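Local structure of TSSL (Francisella novicida, 4ACK) at residues 35-39 / 86-92; 42-46 / 62-66; 57-61 / 116-120. The protein is the TssL (DotU) component of a type VI secretion system, and probably contributes this helical cytoplasmic domain to the membrane-bound part of the secretion machine. All coordinates share one frame. Where two conformers were deposited one is given. Residues are numbered along the deposited sequence.

In the fold
Interactions 2 and 3 both use helix 55-79 of an all-helical DotU domain; interaction 1 joins helix 30-52 to segment 86-92, whose Trp86 and Leu88 rest on helix 55-79. Interaction 2 packs helix 55-79 against helix 30-52 in the buried interior, and its centre lies about 10 Å from that of interaction 1 and about 11 Å from that of interaction 3. Interaction 1 uses an earlier part of helix 30-52 and joins interaction 2 where Leu66 CD1 meets Leu89 O at 3.7 Å. Interaction 3 meets interaction 2 where Pro64 CD packs on Lys59 O at 3.6 Å. Interactions 1 and 3 do not touch: their centres are about 20 Å apart and their nearest atoms about 8 Å.

Interaction 1: 35-39 / 86-92; sequences RNNIR and WSLLQLE
Segment 86-92 enters in extended form, with Trp86 at phi/psi -161/99° and Ser87 at -77/134°, then turns into helix at Leu89; 35-39 is helical throughout. CA atoms pair closest at Arg35-Trp86 (8.7 Å) and Arg39-Leu89 (8.3 Å). Trp86 (chi1 t, chi2 -104°) lays its indole face under Arg35, whose all-trans chain (chi1 to chi3) packs CB 3.4 Å from Trp86 CZ3 and carries CZ 4.5 Å above the centroid of the six-membered ring, 2° off its normal, a cation-pi contact in which the guanidinium turns its edge to the ring. The indole NE1 is hydrogen-bonded to Asp70 OD1 on helix 55-79. Ser87 offers its carbonyl: Arg35 NH1 donates to Ser87 O at 2.6 Å, and Arg35 NH2 adds a weak bond to Ser87 O at 3.0 Å. Leu88 occupies the N-cap position and points away. Leu89 (chi m,t) lies over the guanidinium face opposite Ser87 N, with CD2 3.9 Å from Arg35 NH2 and 3.8 Å from Arg39 CG, while its CD1 meets Ile38 CG2 at 3.7 Å. One helical turn past the cap, Glu92 (t,t, chi3 -52°) reaches back to both arginines. Its OE2 accepts from Arg39 (m,t,p, chi4 -110°) NH2 at 2.7 Å and NE at 2.9 Å, and its OE1 lies 3.3 Å from Arg35 NH2 in a second salt bridge. Arg35 and Arg39, an i, i+4 pair, share the Glu92 carboxylate in a salt-bridge network that, with the cation-pi contact, ties helix 30-52 to the start of helix 89-94.

Interaction 2: 42-46 / 62-66; sequences IFFLQ and VFPLL
Val62 (chi1 t) inserts into the shallow pocket made by Ile42, Leu45 and Gln46: its CG2 lies 3.8 Å from Leu45 CD2 and 4.2 Å from Gln46 CG, and its CG1 lies 4.1 Å from Ile42 CG2. Both segments are helical and run nearly antiparallel, with short-segment axes crossing at 161° and a closest approach of 11.8 Å; the nearest CA pair is Gln46-Val62 at 7.4 Å. One turn further along 62-66, Leu65 (t,p) and Leu66 (m,t) receive Ile42. The m,m rotamer of Ile42 brings CD1 to 3.6 Å from Leu66 CD2 and 4.2 Å from Leu65 CD2. Leu45 (t,p) closes the other flank with its CD2 4.0 Å from Leu65 CD2. Helix 62-66 is kinked at Pro64, whose N has no bond to the preceding turn. Ile13 of helix 4-20 lies against Ile42 and Leu65, and Tyr93 of helix 89-94 against Ile42 and Leu66. Gln46 NE2 is hydrogen-bonded to Tyr94 OH. This is antiparallel packing of consecutive helices, 30-52 and 55-79, inside the all-helical DotU domain. With branched ends touching across widely spaced axes, the contact between these segments rests on burial of hydrocarbon and not on directional bonds.

Interaction 3: 57-61 / 116-120; sequences VCKYI and YPQIC
Val57 opens the first segment, a helical run packed against 116-120, which is extended at Tyr116 (phi/psi -97/149°) and Pro117 (-64/157°) and turns helical toward Cys120. The closest CA pairs are Val57-Tyr116 at 7.5 Å and Ile61-Cys120 at 5.3 Å, so the backbones converge toward the ends of both segments. With chi1 t, Val57 sets CG1 3.7 Å from Pro117 CG and 4.1 Å from Cys120 SG, and CG2 4.0 Å from Tyr116 CD1, at the edge of that ring. The contact joins the N-terminal turns of helices 55-79 and 118-129 within the helical DotU bundle, and helix 99-112 adds Ile110 beside both tyrosines. Tyr60 (chi1 m, chi2 8°) meets Tyr116 (chi1 m, chi2 -83°) obliquely: the ring centroids are 5.7 Å apart, the planes lie at 39°, and Tyr60 CE2 is 3.7 Å from Tyr116 CE1. The Tyr60 hydroxyl is hydrogen-bonded to Asn109 ND2. A water donates to Tyr60 O at 2.6 Å and to Cys120 O at 2.9 Å, bridging the two backbones; Pro64, four residues on, has no NH to offer Tyr60 O. Ile61 (m,t) then fills the close approach. Its CG1 lies 3.8 Å from Cys120 SG and its CD1 3.6 Å from Ile119 CG2, with Ile10 of helix 4-20 against both isoleucines.

Interaction 1: 35-39 / 86-92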
ATOM      1  N   ARG A  35     -10.762   0.309   9.740  1.00 46.55           N
ATOM      2  CA  ARG A  35     -10.006   1.490   9.432  1.00 45.85           C
ATOM      3  C   ARG A  35      -9.226   2.001  10.644  1.00 45.31           C
ATOM      4  O   ARG A  35      -8.041   2.345  10.496  1.00 45.61           O
ATOM      5  CB  ARG A  35     -10.952   2.556   8.883  1.00 46.35           C
ATOM      6  CG  ARG A  35     -10.348   3.895   8.580  1.00 48.06           C
ATOM      7  CD  ARG A  35     -11.411   4.939   8.255  1.00 50.07           C
ATOM      8  NE  ARG A  35     -10.746   6.221   8.105  1.00 53.09           N
ATOM      9  CZ  ARG A  35     -10.138   6.607   6.999  1.00 52.40           C
ATOM     10  NH1 ARG A  35     -10.168   5.813   5.937  1.00 52.16           N
ATOM     11  NH2 ARG A  35      -9.517   7.781   6.961  1.00 53.92           N
ATOM     12  N   ASN A  36      -9.869   2.070  11.819  0.50 43.98           N
ATOM     13  CA  ASN A  36      -9.203   2.474  13.086  0.50 42.95           C
ATOM     14  C   ASN A  36      -8.022   1.564  13.465  0.50 42.40           C
ATOM     15  O   ASN A  36      -6.976   2.045  13.931  0.50 42.24           O
ATOM     16  CB  ASN A  36     -10.209   2.524  14.249  0.50 43.35           C
ATOM     17  CG  ASN A  36      -9.610   3.082  15.560  0.50 42.59           C
ATOM     18  OD1 ASN A  36      -9.193   4.231  15.627  0.50 39.15           O
ATOM     19  ND2 ASN A  36      -9.619   2.260  16.617  0.50 45.30           N
ATOM     20  N   ASN A  37      -8.204   0.262  13.272  1.00 41.22           N
ATOM     21  CA  ASN A  37      -7.156  -0.704  13.472  1.00 41.86           C
ATOM     22  C   ASN A  37      -5.984  -0.451  12.513  1.00 41.15           C
ATOM     23  O   ASN A  37      -4.835  -0.355  12.934  1.00 38.52           O
ATOM     24  CB  ASN A  37      -7.664  -2.107  13.231  1.00 42.08           C
ATOM     25  CG  ASN A  37      -8.001  -2.830  14.531  1.00 49.20           C
ATOM     26  OD1 ASN A  37      -8.687  -2.284  15.424  1.00 51.95           O
ATOM     27  ND2 ASN A  37      -7.531  -4.075  14.639  1.00 54.40           N
ATOM     28  N   ILE A  38      -6.314  -0.315  11.226  1.00 40.84           N
ATOM     29  CA  ILE A  38      -5.340   0.047  10.213  1.00 40.96           C
ATOM     30  C   ILE A  38      -4.520   1.276  10.629  1.00 41.17           C
ATOM     31  O   ILE A  38      -3.305   1.226  10.632  1.00 39.75           O
ATOM     32  CB  ILE A  38      -5.985   0.145   8.822  1.00 40.92           C
ATOM     33  CG1 ILE A  38      -6.126  -1.309   8.268  1.00 38.34           C
ATOM     34  CG2 ILE A  38      -5.121   1.061   7.904  1.00 40.30           C
ATOM     35  CD1 ILE A  38      -7.031  -1.482   7.049  1.00 33.98           C
ATOM     36  N   ARG A  39      -5.181   2.326  11.090  1.00 42.36           N
ATOM     37  CA  ARG A  39      -4.472   3.513  11.501  1.00 44.64           C
ATOM     38  C   ARG A  39      -3.551   3.344  12.726  1.00 45.52           C
ATOM     39  O   ARG A  39      -2.466   3.969  12.794  1.00 46.18           O
ATOM     40  CB  ARG A  39      -5.421   4.676  11.696  1.00 45.68           C
ATOM     41  CG  ARG A  39      -6.045   5.086  10.357  1.00 49.09           C
ATOM     42  CD  ARG A  39      -7.209   6.012  10.554  1.00 55.38           C
ATOM     43  NE  ARG A  39      -6.762   7.350  10.898  1.00 60.23           N
ATOM     44  CZ  ARG A  39      -6.920   7.892  12.094  1.00 63.32           C
ATOM     45  NH1 ARG A  39      -7.523   7.203  13.052  1.00 63.98           N
ATOM     46  NH2 ARG A  39      -6.463   9.111  12.327  1.00 64.31           N
ATOM     47  N   TRP A  86     -15.300   6.371   3.111  1.00 53.60           N
ATOM     48  CA  TRP A  86     -13.842   6.117   3.184  1.00 52.07           C
ATOM     49  C   TRP A  86     -13.052   7.319   2.814  1.00 50.98           C
ATOM     50  O   TRP A  86     -12.893   7.618   1.628  1.00 51.47           O
ATOM     51  CB  TRP A  86     -13.410   5.014   2.224  1.00 52.22           C
ATOM     52  CG  TRP A  86     -11.993   4.563   2.457  1.00 51.55           C
ATOM     53  CD1 TRP A  86     -10.874   4.865   1.702  1.00 51.84           C
ATOM     54  CD2 TRP A  86     -11.540   3.728   3.525  1.00 51.61           C
ATOM     55  NE1 TRP A  86      -9.752   4.247   2.236  1.00 49.61           N
ATOM     56  CE2 TRP A  86     -10.129   3.543   3.351  1.00 50.12           C
ATOM     57  CE3 TRP A  86     -12.184   3.108   4.614  1.00 49.62           C
ATOM     58  CZ2 TRP A  86      -9.355   2.774   4.229  1.00 48.28           C
ATOM     59  CZ3 TRP A  86     -11.403   2.325   5.496  1.00 52.72           C
ATOM     60  CH2 TRP A  86      -9.995   2.164   5.282  1.00 52.64           C
ATOM     61  N   SER A  87     -12.577   8.029   3.819  1.00 48.82           N
ATOM     62  CA  SER A  87     -11.623   9.089   3.577  1.00 47.14           C
ATOM     63  C   SER A  87     -10.195   8.473   3.308  1.00 44.87           C
ATOM     64  O   SER A  87      -9.752   7.547   4.014  1.00 43.57           O
ATOM     65  CB  SER A  87     -11.642  10.032   4.762  1.00 47.46           C
ATOM     66  OG  SER A  87     -11.240  11.324   4.323  1.00 51.88           O
ATOM     67  N   LEU A  88      -9.516   8.954   2.272  1.00 41.45           N
ATOM     68  CA  LEU A  88      -8.255   8.390   1.837  1.00 39.28           C
ATOM     69  C   LEU A  88      -7.146   8.427   2.937  1.00 38.69           C
ATOM     70  O   LEU A  88      -6.791   9.463   3.492  1.00 37.98           O
ATOM     71  CB  LEU A  88      -7.782   9.079   0.534  1.00 38.86           C
ATOM     72  CG  LEU A  88      -8.621   9.006  -0.759  1.00 39.26           C
ATOM     73  CD1 LEU A  88      -7.866   9.613  -1.986  1.00 39.07           C
ATOM     74  CD2 LEU A  88      -9.056   7.598  -1.102  1.00 38.12           C
ATOM     75  N   LEU A  89      -6.603   7.268   3.238  1.00 38.05           N
ATOM     76  CA  LEU A  89      -5.449   7.182   4.133  1.00 37.13           C
ATOM     77  C   LEU A  89      -4.209   7.868   3.536  1.00 36.46           C
ATOM     78  O   LEU A  89      -3.443   8.553   4.229  1.00 35.34           O
ATOM     79  CB  LEU A  89      -5.149   5.722   4.357  1.00 36.56           C
ATOM     80  CG  LEU A  89      -6.219   5.042   5.216  1.00 37.53           C
ATOM     81  CD1 LEU A  89      -5.904   3.582   5.348  1.00 38.74           C
ATOM     82  CD2 LEU A  89      -6.231   5.699   6.567  1.00 39.53           C
ATOM     83  N   GLN A  90      -4.021   7.706   2.239  1.00 36.57           N
ATOM     84  CA  GLN A  90      -2.802   8.227   1.632  1.00 37.84           C
ATOM     85  C   GLN A  90      -2.805   9.770   1.791  1.00 38.99           C
ATOM     86  O   GLN A  90      -1.740  10.410   1.897  1.00 38.44           O
ATOM     87  CB  GLN A  90      -2.675   7.767   0.165  1.00 36.78           C
ATOM     88  CG  GLN A  90      -3.557   8.553  -0.791  1.00 35.35           C
ATOM     89  CD  GLN A  90      -3.635   7.893  -2.119  1.00 34.70           C
ATOM     90  OE1 GLN A  90      -3.105   8.414  -3.102  1.00 34.26           O
ATOM     91  NE2 GLN A  90      -4.259   6.697  -2.165  1.00 30.49           N
ATOM     92  N   LEU A  91      -4.012  10.342   1.817  1.00 40.38           N
ATOM     93  CA  LEU A  91      -4.177  11.784   1.982  1.00 43.52           C
ATOM     94  C   LEU A  91      -3.971  12.252   3.449  1.00 44.57           C
ATOM     95  O   LEU A  91      -3.311  13.260   3.700  1.00 44.82           O
ATOM     96  CB  LEU A  91      -5.560  12.221   1.478  1.00 44.10           C
ATOM     97  CG  LEU A  91      -5.863  13.716   1.343  1.00 46.50           C
ATOM     98  CD1 LEU A  91      -4.809  14.509   0.549  1.00 46.09           C
ATOM     99  CD2 LEU A  91      -7.249  13.895   0.680  1.00 47.76           C
ATOM    100  N   GLU A  92      -4.568  11.532   4.406  1.00 45.12           N
ATOM    101  CA  GLU A  92      -4.399  11.835   5.835  1.00 45.51           C
ATOM    102  C   GLU A  92      -2.901  11.816   6.237  1.00 44.47           C
ATOM    103  O   GLU A  92      -2.437  12.669   6.979  1.00 44.96           O
ATOM    104  CB  GLU A  92      -5.161  10.791   6.639  1.00 46.07           C
ATOM    105  CG  GLU A  92      -5.482  11.185   8.045  1.00 52.25           C
ATOM    106  CD  GLU A  92      -5.988  10.012   8.870  1.00 58.09           C
ATOM    107  OE1 GLU A  92      -6.942   9.326   8.421  1.00 59.51           O
ATOM    108  OE2 GLU A  92      -5.424   9.786   9.978  1.00 62.25           O
TER

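Interaction 2: 42-46 / 62-66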
ATOM      1  N   ILE A  42      -0.558   1.559  11.282  1.00 40.88           N
ATOM      2  CA  ILE A  42       0.277   2.515  10.576  1.00 41.01           C
ATOM      3  C   ILE A  42       1.149   3.299  11.545  1.00 41.10           C
ATOM      4  O   ILE A  42       2.353   3.440  11.291  1.00 40.51           O
ATOM      5  CB  ILE A  42      -0.524   3.475   9.652  1.00 40.65           C
ATOM      6  CG1 ILE A  42      -1.285   2.691   8.573  1.00 39.86           C
ATOM      7  CG2 ILE A  42       0.379   4.594   9.013  1.00 40.12           C
ATOM      8  CD1 ILE A  42      -0.427   1.828   7.697  1.00 41.30           C
ATOM      9  N   PHE A  43       0.561   3.780  12.637  1.00 41.50           N
ATOM     10  CA  PHE A  43       1.328   4.455  13.689  1.00 42.64           C
ATOM     11  C   PHE A  43       2.568   3.676  14.187  1.00 42.14           C
ATOM     12  O   PHE A  43       3.671   4.261  14.262  1.00 41.39           O
ATOM     13  CB  PHE A  43       0.499   4.825  14.905  1.00 44.65           C
ATOM     14  CG  PHE A  43       1.317   5.526  15.973  1.00 49.62           C
ATOM     15  CD1 PHE A  43       2.056   4.793  16.909  1.00 52.04           C
ATOM     16  CD2 PHE A  43       1.423   6.932  15.979  1.00 55.07           C
ATOM     17  CE1 PHE A  43       2.864   5.444  17.866  1.00 54.39           C
ATOM     18  CE2 PHE A  43       2.235   7.610  16.957  1.00 55.22           C
ATOM     19  CZ  PHE A  43       2.941   6.861  17.894  1.00 54.75           C
ATOM     20  N   PHE A  44       2.366   2.390  14.514  1.00 40.99           N
ATOM     21  CA  PHE A  44       3.432   1.472  14.908  1.00 40.35           C
ATOM     22  C   PHE A  44       4.405   1.185  13.741  1.00 38.49           C
ATOM     23  O   PHE A  44       5.613   1.003  13.951  1.00 39.42           O
ATOM     24  CB  PHE A  44       2.858   0.121  15.456  1.00 41.07           C
ATOM     25  CG  PHE A  44       2.164   0.201  16.852  1.00 47.31           C
ATOM     26  CD1 PHE A  44       2.917   0.366  18.038  1.00 53.44           C
ATOM     27  CD2 PHE A  44       0.759   0.039  16.980  1.00 52.82           C
ATOM     28  CE1 PHE A  44       2.276   0.420  19.327  1.00 54.52           C
ATOM     29  CE2 PHE A  44       0.110   0.100  18.254  1.00 54.74           C
ATOM     30  CZ  PHE A  44       0.878   0.285  19.427  1.00 54.33           C
ATOM     31  N   LEU A  45       3.888   1.033  12.527  1.00 36.17           N
ATOM     32  CA  LEU A  45       4.755   0.821  11.367  1.00 34.70           C
ATOM     33  C   LEU A  45       5.651   2.066  11.223  1.00 34.29           C
ATOM     34  O   LEU A  45       6.814   1.931  11.164  1.00 34.55           O
ATOM     35  CB  LEU A  45       3.997   0.528  10.062  1.00 33.62           C
ATOM     36  CG  LEU A  45       4.812   0.229   8.772  1.00 32.85           C
ATOM     37  CD1 LEU A  45       5.940  -0.922   8.910  1.00 24.05           C
ATOM     38  CD2 LEU A  45       3.822  -0.100   7.591  1.00 32.42           C
ATOM     39  N   GLN A  46       5.106   3.261  11.196  1.00 34.71           N
ATOM     40  CA  GLN A  46       5.939   4.397  11.028  1.00 36.69           C
ATOM     41  C   GLN A  46       6.961   4.506  12.173  1.00 38.05           C
ATOM     42  O   GLN A  46       8.157   4.494  11.947  1.00 38.72           O
ATOM     43  CB  GLN A  46       5.102   5.636  10.909  1.00 36.06           C
ATOM     44  CG  GLN A  46       4.339   5.738   9.549  1.00 36.20           C
ATOM     45  CD  GLN A  46       3.513   7.011   9.495  1.00 40.17           C
ATOM     46  OE1 GLN A  46       2.838   7.331  10.465  1.00 40.52           O
ATOM     47  NE2 GLN A  46       3.612   7.775   8.393  1.00 40.19           N
ATOM     48  N   VAL A  62       5.618   2.955   3.429  1.00 25.40           N
ATOM     49  CA  VAL A  62       4.270   3.094   3.937  1.00 27.35           C
ATOM     50  C   VAL A  62       3.267   3.734   2.902  1.00 28.78           C
ATOM     51  O   VAL A  62       2.104   3.397   2.892  1.00 26.71           O
ATOM     52  CB  VAL A  62       4.279   3.929   5.234  1.00 28.31           C
ATOM     53  CG1 VAL A  62       2.819   4.309   5.771  1.00 24.67           C
ATOM     54  CG2 VAL A  62       5.127   3.183   6.305  1.00 27.76           C
ATOM     55  N   PHE A  63       3.713   4.684   2.082  1.00 28.79           N
ATOM     56  CA  PHE A  63       2.738   5.265   1.119  1.00 28.59           C
ATOM     57  C   PHE A  63       2.072   4.198   0.188  1.00 28.07           C
ATOM     58  O   PHE A  63       0.875   4.234  -0.009  1.00 28.82           O
ATOM     59  CB  PHE A  63       3.383   6.344   0.278  1.00 28.50           C
ATOM     60  CG  PHE A  63       2.425   6.977  -0.676  1.00 28.68           C
ATOM     61  CD1 PHE A  63       2.174   6.392  -1.930  1.00 26.99           C
ATOM     62  CD2 PHE A  63       1.717   8.110  -0.289  1.00 26.62           C
ATOM     63  CE1 PHE A  63       1.253   6.993  -2.817  1.00 27.94           C
ATOM     64  CE2 PHE A  63       0.771   8.721  -1.178  1.00 29.65           C
ATOM     65  CZ  PHE A  63       0.551   8.158  -2.416  1.00 27.74           C
ATOM     66  N   PRO A  64       2.852   3.297  -0.421  1.00 26.42           N
ATOM     67  CA  PRO A  64       2.233   2.355  -1.306  1.00 26.84           C
ATOM     68  C   PRO A  64       1.239   1.438  -0.603  1.00 28.56           C
ATOM     69  O   PRO A  64       0.325   0.940  -1.249  1.00 26.60           O
ATOM     70  CB  PRO A  64       3.413   1.511  -1.821  1.00 26.71           C
ATOM     71  CG  PRO A  64       4.609   2.479  -1.735  1.00 26.50           C
ATOM     72  CD  PRO A  64       4.321   3.237  -0.472  1.00 27.18           C
ATOM     73  N   LEU A  65       1.464   1.135   0.684  1.00 28.68           N
ATOM     74  CA  LEU A  65       0.549   0.275   1.408  1.00 27.61           C
ATOM     75  C   LEU A  65      -0.723   1.013   1.607  1.00 26.45           C
ATOM     76  O   LEU A  65      -1.793   0.437   1.445  1.00 27.32           O
ATOM     77  CB  LEU A  65       1.146  -0.171   2.769  1.00 27.78           C
ATOM     78  CG  LEU A  65       0.199  -0.952   3.663  1.00 29.37           C
ATOM     79  CD1 LEU A  65      -0.061  -2.275   2.920  1.00 29.34           C
ATOM     80  CD2 LEU A  65       0.899  -1.171   5.033  1.00 33.41           C
ATOM     81  N   LEU A  66      -0.650   2.288   1.951  1.00 27.12           N
ATOM     82  CA  LEU A  66      -1.865   3.109   2.047  1.00 28.48           C
ATOM     83  C   LEU A  66      -2.645   3.264   0.740  1.00 30.14           C
ATOM     84  O   LEU A  66      -3.907   3.331   0.745  1.00 30.00           O
ATOM     85  CB  LEU A  66      -1.544   4.517   2.499  1.00 28.35           C
ATOM     86  CG  LEU A  66      -0.725   4.684   3.776  1.00 34.23           C
ATOM     87  CD1 LEU A  66      -0.609   6.166   4.135  1.00 35.56           C
ATOM     88  CD2 LEU A  66      -1.286   3.895   4.937  1.00 37.87           C
TER

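Interaction 3: 57-61 / 116-120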
ATOM      1  N   VAL A  57      12.629   7.050   2.867  1.00 28.80           N
ATOM      2  CA  VAL A  57      12.543   5.565   2.860  1.00 28.12           C
ATOM      3  C   VAL A  57      11.271   5.082   3.607  1.00 27.73           C
ATOM      4  O   VAL A  57      10.546   4.222   3.111  1.00 27.87           O
ATOM      5  CB  VAL A  57      13.843   4.896   3.393  1.00 28.99           C
ATOM      6  CG1 VAL A  57      13.633   3.428   3.641  1.00 27.13           C
ATOM      7  CG2 VAL A  57      15.006   5.145   2.385  1.00 29.94           C
ATOM      8  N   CYS A  58      10.974   5.652   4.759  1.00 28.58           N
ATOM      9  CA  CYS A  58       9.771   5.287   5.476  0.50 29.64           C
ATOM     10  C   CYS A  58       8.542   5.554   4.592  1.00 29.75           C
ATOM     11  O   CYS A  58       7.686   4.682   4.433  1.00 29.82           O
ATOM     12  CB  CYS A  58       9.675   6.052   6.779  0.50 29.04           C
ATOM     13  SG  CYS A  58      10.993   5.579   7.971  0.50 33.66           S
ATOM     14  N   LYS A  59       8.481   6.747   4.002  1.00 29.47           N
ATOM     15  CA  LYS A  59       7.421   7.019   3.003  1.00 27.60           C
ATOM     16  C   LYS A  59       7.385   6.021   1.844  1.00 25.86           C
ATOM     17  O   LYS A  59       6.313   5.602   1.427  1.00 26.85           O
ATOM     18  CB  LYS A  59       7.502   8.457   2.482  1.00 26.56           C
ATOM     19  CG  LYS A  59       6.583   8.743   1.242  1.00 28.94           C
ATOM     20  CD  LYS A  59       6.635  10.252   0.891  1.00 32.37           C
ATOM     21  CE  LYS A  59       7.943  10.505   0.049  1.00 33.09           C
ATOM     22  NZ  LYS A  59       7.890  11.801  -0.572  1.00 37.39           N
ATOM     23  N   TYR A  60       8.526   5.613   1.318  1.00 24.50           N
ATOM     24  CA  TYR A  60       8.486   4.694   0.220  1.00 24.67           C
ATOM     25  C   TYR A  60       7.881   3.331   0.589  1.00 24.90           C
ATOM     26  O   TYR A  60       7.493   2.535  -0.271  1.00 24.03           O
ATOM     27  CB  TYR A  60       9.873   4.492  -0.357  1.00 25.35           C
ATOM     28  CG  TYR A  60      10.379   5.627  -1.236  1.00 27.57           C
ATOM     29  CD1 TYR A  60       9.667   6.847  -1.358  1.00 27.40           C
ATOM     30  CD2 TYR A  60      11.592   5.495  -1.891  1.00 27.82           C
ATOM     31  CE1 TYR A  60      10.125   7.852  -2.165  1.00 29.30           C
ATOM     32  CE2 TYR A  60      12.080   6.509  -2.711  1.00 31.89           C
ATOM     33  CZ  TYR A  60      11.346   7.668  -2.846  1.00 33.48           C
ATOM     34  OH  TYR A  60      11.853   8.629  -3.686  1.00 35.79           O
ATOM     35  N   ILE A  61       7.887   3.011   1.871  1.00 25.59           N
ATOM     36  CA  ILE A  61       7.429   1.717   2.300  1.00 25.05           C
ATOM     37  C   ILE A  61       5.961   1.898   2.687  1.00 25.85           C
ATOM     38  O   ILE A  61       5.165   1.109   2.284  1.00 27.00           O
ATOM     39  CB  ILE A  61       8.237   1.246   3.532  1.00 25.30           C
ATOM     40  CG1 ILE A  61       9.639   0.863   3.108  1.00 27.64           C
ATOM     41  CG2 ILE A  61       7.522   0.066   4.289  1.00 20.41           C
ATOM     42  CD1 ILE A  61      10.612   0.955   4.317  1.00 33.33           C
ATOM     43  N   TYR A 116      18.362   1.000  -1.556  1.00 43.64           N
ATOM     44  CA  TYR A 116      17.230   0.910  -0.631  1.00 39.49           C
ATOM     45  C   TYR A 116      17.180  -0.376   0.149  1.00 37.50           C
ATOM     46  O   TYR A 116      17.580  -1.397  -0.373  1.00 37.26           O
ATOM     47  CB  TYR A 116      15.947   1.075  -1.438  1.00 39.64           C
ATOM     48  CG  TYR A 116      15.842   2.442  -2.034  1.00 37.57           C
ATOM     49  CD1 TYR A 116      15.352   3.512  -1.282  1.00 37.73           C
ATOM     50  CD2 TYR A 116      16.261   2.675  -3.343  1.00 35.49           C
ATOM     51  CE1 TYR A 116      15.267   4.792  -1.846  1.00 41.22           C
ATOM     52  CE2 TYR A 116      16.154   3.944  -3.918  1.00 38.48           C
ATOM     53  CZ  TYR A 116      15.649   4.975  -3.180  1.00 38.74           C
ATOM     54  OH  TYR A 116      15.571   6.193  -3.773  1.00 44.08           O
ATOM     55  N   PRO A 117      16.654  -0.345   1.384  1.00 35.58           N
ATOM     56  CA  PRO A 117      16.546  -1.603   2.109  1.00 35.41           C
ATOM     57  C   PRO A 117      15.598  -2.569   1.414  1.00 35.09           C
ATOM     58  O   PRO A 117      14.712  -2.139   0.680  1.00 33.81           O
ATOM     59  CB  PRO A 117      15.939  -1.205   3.434  1.00 36.21           C
ATOM     60  CG  PRO A 117      15.379   0.188   3.224  1.00 36.45           C
ATOM     61  CD  PRO A 117      16.264   0.806   2.199  1.00 35.75           C
ATOM     62  N   GLN A 118      15.763  -3.859   1.678  1.00 33.08           N
ATOM     63  CA  GLN A 118      14.988  -4.908   1.019  1.00 33.81           C
ATOM     64  C   GLN A 118      13.471  -4.783   1.248  1.00 31.48           C
ATOM     65  O   GLN A 118      12.699  -5.094   0.373  1.00 29.58           O
ATOM     66  CB  GLN A 118      15.439  -6.285   1.518  1.00 34.38           C
ATOM     67  CG  GLN A 118      14.957  -7.398   0.628  1.00 41.00           C
ATOM     68  CD  GLN A 118      15.735  -7.452  -0.701  1.00 49.84           C
ATOM     69  OE1 GLN A 118      16.476  -6.510  -1.087  1.00 50.78           O
ATOM     70  NE2 GLN A 118      15.582  -8.559  -1.396  1.00 52.30           N
ATOM     71  N   ILE A 119      13.077  -4.317   2.424  1.00 29.87           N
ATOM     72  CA  ILE A 119      11.673  -4.058   2.717  1.00 30.84           C
ATOM     73  C   ILE A 119      10.923  -3.107   1.681  1.00 30.88           C
ATOM     74  O   ILE A 119       9.683  -3.228   1.495  1.00 29.48           O
ATOM     75  CB  ILE A 119      11.471  -3.597   4.177  1.00 29.48           C
ATOM     76  CG1 ILE A 119       9.969  -3.541   4.499  1.00 31.27           C
ATOM     77  CG2 ILE A 119      12.190  -2.236   4.473  1.00 29.12           C
ATOM     78  CD1 ILE A 119       9.621  -3.443   5.963  1.00 31.97           C
ATOM     79  N   CYS A 120      11.664  -2.161   1.066  1.00 30.29           N
ATOM     80  CA  CYS A 120      11.078  -1.303  -0.019  1.00 30.47           C
ATOM     81  C   CYS A 120      10.536  -2.155  -1.150  1.00 30.11           C
ATOM     82  O   CYS A 120       9.380  -2.013  -1.505  1.00 29.31           O
ATOM     83  CB  CYS A 120      12.101  -0.303  -0.570  1.00 29.33           C
ATOM     84  SG  CYS A 120      12.459   0.959   0.634  1.00 34.23           S
TER
HETATM   85  O   HOH W   1       9.079   0.845  -1.507  1.00 31.17           O